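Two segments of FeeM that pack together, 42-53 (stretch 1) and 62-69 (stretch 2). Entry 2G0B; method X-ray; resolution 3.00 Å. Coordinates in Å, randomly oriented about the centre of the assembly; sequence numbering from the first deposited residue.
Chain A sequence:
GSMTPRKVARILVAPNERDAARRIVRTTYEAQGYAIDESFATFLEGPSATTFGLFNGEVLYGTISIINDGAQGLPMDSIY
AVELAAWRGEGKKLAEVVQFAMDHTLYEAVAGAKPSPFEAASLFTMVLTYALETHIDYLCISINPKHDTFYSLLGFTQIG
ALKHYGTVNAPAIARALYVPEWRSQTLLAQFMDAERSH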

# COMPACT_ATOMS: atom_id res chain seq x y z
N THR A 42 15.11 1.18 -1.70
CA THR A 42 15.82 0.10 -2.40
C THR A 42 14.86 -0.82 -3.12
O THR A 42 15.01 -1.07 -4.33
CB THR A 42 16.67 -0.71 -1.42
OG1 THR A 42 17.65 0.14 -0.81
CG2 THR A 42 17.52 -1.74 -2.17
N PHE A 43 13.88 -1.32 -2.38
CA PHE A 43 12.87 -2.21 -2.92
C PHE A 43 12.20 -1.59 -4.13
O PHE A 43 12.03 -2.24 -5.15
CB PHE A 43 11.82 -2.52 -1.87
CG PHE A 43 12.08 -3.78 -1.11
CD1 PHE A 43 12.45 -3.74 0.23
CD2 PHE A 43 11.91 -5.03 -1.71
CE1 PHE A 43 12.66 -4.91 0.96
CE2 PHE A 43 12.13 -6.22 -0.99
CZ PHE A 43 12.50 -6.16 0.35
N LEU A 44 11.89 -0.29 -4.01
CA LEU A 44 11.11 0.45 -5.03
C LEU A 44 11.82 0.66 -6.37
O LEU A 44 11.18 0.68 -7.41
CB LEU A 44 10.58 1.78 -4.48
CG LEU A 44 9.46 1.69 -3.42
CD1 LEU A 44 8.67 2.98 -3.34
CD2 LEU A 44 8.56 0.51 -3.68
N GLU A 45 13.15 0.80 -6.34
CA GLU A 45 13.92 0.89 -7.59
C GLU A 45 14.35 -0.50 -8.08
O GLU A 45 15.10 -0.62 -9.05
CB GLU A 45 15.12 1.82 -7.44
CG GLU A 45 15.90 1.66 -6.15
CD GLU A 45 17.21 2.42 -6.15
OE1 GLU A 45 18.28 1.77 -6.19
OE2 GLU A 45 17.19 3.68 -6.12
N GLY A 46 13.85 -1.54 -7.41
CA GLY A 46 14.07 -2.92 -7.82
C GLY A 46 13.10 -3.36 -8.91
O GLY A 46 12.10 -2.66 -9.17
N PRO A 47 13.37 -4.52 -9.52
CA PRO A 47 12.58 -5.02 -10.65
C PRO A 47 11.13 -5.34 -10.29
O PRO A 47 10.22 -5.00 -11.04
CB PRO A 47 13.30 -6.32 -11.03
CG PRO A 47 14.65 -6.19 -10.43
CD PRO A 47 14.46 -5.45 -9.16
N SER A 48 10.92 -5.92 -9.12
CA SER A 48 9.62 -6.44 -8.73
C SER A 48 8.68 -5.40 -8.09
O SER A 48 7.65 -5.76 -7.52
CB SER A 48 9.80 -7.61 -7.78
OG SER A 48 10.46 -7.17 -6.60
N ALA A 49 9.03 -4.12 -8.19
CA ALA A 49 8.21 -3.07 -7.58
C ALA A 49 7.53 -2.18 -8.63
O ALA A 49 7.96 -2.11 -9.78
CB ALA A 49 9.04 -2.25 -6.63
N THR A 50 6.44 -1.52 -8.21
CA THR A 50 5.67 -0.63 -9.08
C THR A 50 5.07 0.49 -8.24
O THR A 50 4.41 0.23 -7.26
CB THR A 50 4.55 -1.42 -9.80
OG1 THR A 50 5.12 -2.33 -10.74
CG2 THR A 50 3.72 -0.50 -10.68
N THR A 51 5.31 1.74 -8.63
CA THR A 51 4.79 2.89 -7.90
C THR A 51 3.65 3.58 -8.65
O THR A 51 3.76 3.87 -9.85
CB THR A 51 5.92 3.91 -7.60
OG1 THR A 51 6.95 3.28 -6.84
CG2 THR A 51 5.42 5.02 -6.68
N PHE A 52 2.55 3.82 -7.95
CA PHE A 52 1.43 4.57 -8.49
C PHE A 52 1.41 5.96 -7.87
O PHE A 52 2.00 6.18 -6.81
CB PHE A 52 0.11 3.85 -8.20
CG PHE A 52 0.05 2.46 -8.75
CD1 PHE A 52 -0.21 2.24 -10.09
CD2 PHE A 52 0.24 1.37 -7.92
CE1 PHE A 52 -0.27 0.95 -10.60
CE2 PHE A 52 0.18 0.08 -8.42
CZ PHE A 52 -0.07 -0.13 -9.77
N GLY A 53 0.76 6.90 -8.54
CA GLY A 53 0.67 8.25 -8.06
C GLY A 53 -0.71 8.85 -8.25
O GLY A 53 -1.49 8.39 -9.07
N GLY A 62 -0.41 12.14 -3.73
CA GLY A 62 -0.55 10.85 -3.09
C GLY A 62 0.12 9.77 -3.87
O GLY A 62 0.22 9.85 -5.08
N THR A 63 0.57 8.74 -3.17
CA THR A 63 1.30 7.66 -3.81
C THR A 63 1.09 6.33 -3.11
O THR A 63 0.79 6.29 -1.92
CB THR A 63 2.81 8.00 -3.90
OG1 THR A 63 3.53 6.84 -4.33
CG2 THR A 63 3.40 8.28 -2.52
N ILE A 64 1.21 5.25 -3.87
CA ILE A 64 1.16 3.89 -3.33
C ILE A 64 2.00 2.97 -4.20
O ILE A 64 2.04 3.13 -5.41
CB ILE A 64 -0.33 3.37 -3.20
CG1 ILE A 64 -0.42 2.18 -2.24
CG2 ILE A 64 -0.93 3.00 -4.56
CD1 ILE A 64 -1.80 1.96 -1.66
N SER A 65 2.72 2.05 -3.58
CA SER A 65 3.51 1.09 -4.34
C SER A 65 3.14 -0.35 -4.02
O SER A 65 2.46 -0.62 -3.04
CB SER A 65 5.01 1.32 -4.12
OG SER A 65 5.38 2.66 -4.36
N ILE A 66 3.59 -1.26 -4.87
CA ILE A 66 3.37 -2.68 -4.66
C ILE A 66 4.66 -3.44 -5.00
O ILE A 66 5.26 -3.20 -6.04
CB ILE A 66 2.15 -3.18 -5.50
CG1 ILE A 66 2.14 -4.70 -5.60
CG2 ILE A 66 2.13 -2.56 -6.88
CD1 ILE A 66 0.75 -5.29 -5.63
N ILE A 67 5.10 -4.31 -4.09
CA ILE A 67 6.32 -5.10 -4.30
C ILE A 67 5.99 -6.57 -4.48
O ILE A 67 5.36 -7.18 -3.62
CB ILE A 67 7.29 -4.91 -3.13
CG1 ILE A 67 7.43 -3.43 -2.79
CG2 ILE A 67 8.66 -5.55 -3.46
CD1 ILE A 67 8.24 -3.17 -1.55
N ASN A 68 6.41 -7.14 -5.60
CA ASN A 68 6.15 -8.55 -5.87
C ASN A 68 7.16 -9.46 -5.21
O ASN A 68 8.35 -9.16 -5.16
CB ASN A 68 6.11 -8.79 -7.38
CG ASN A 68 4.73 -8.65 -7.94
OD1 ASN A 68 4.50 -7.83 -8.83
ND2 ASN A 68 3.80 -9.43 -7.43
N ASP A 69 6.67 -10.59 -4.69
CA ASP A 69 7.53 -11.57 -4.04
C ASP A 69 8.56 -12.14 -5.02
O ASP A 69 8.23 -12.93 -5.90
CB ASP A 69 6.69 -12.70 -3.43
CG ASP A 69 7.41 -13.44 -2.32
OD1 ASP A 69 8.57 -13.07 -1.98
OD2 ASP A 69 6.90 -14.41 -1.72

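Antiparallel strands are joined by their backbones, and their alternating side chains then dress two different faces; this pair from FeeM illustrates the principle. Stretch 1 approaches as the end of a helix. Phe 43 points toward the partner strand, its CB 3.7 Å from Ile 67 CD1, while Leu 44 starts sideways but brings its branched end in, CD2 lying 4.2 Å from Ile 67 CG1. Ile 67, an extended apolar side chain, thus fills the space between sheet and helix and has more area covered than any other residue here.

A type I turn from Gly 46 to Ala 49 leads the chain into the strand. An ideal CB on Gly 46 would clash with Phe 43 O, so glycine fits. Ser 48 then opens the ladder: its O accepts from Asn 68 N at 2.7 Å, nearly linearly, and its small side chain adds a weak bond from OG to Asn 68 O (3.2 Å).

Ala 49 shares the face of Ile 67; with its CB 3.3 Å from Phe 43 O, a short side chain suits this close fit. Thr 50 pairs with Ile 66 through two backbone bonds, Thr 50 N to Ile 66 O (3.0 Å) and Ile 66 N to Thr 50 O (2.9 Å). Thr 51 returns to the face of Ala 49, where buried hydroxyls satisfy one another: Thr 51 OG1 and Ser 65 OG hydrogen-bond at 3.0 Å.

Phe 52 repeats the paired pattern, its N donating to Ile 64 O (2.7 Å) and its O receiving Ile 64 N (3.2 Å) as well as the hydroxyl Thr 63 OG1 (3.0 Å). Its ring lies buried on the opposite face, with CE2 3.6 Å from Ile 66 CG2. Gly 53 closes the series without a side chain, its CA 3.4 Å from Gly 62 O in a CA-H...O contact.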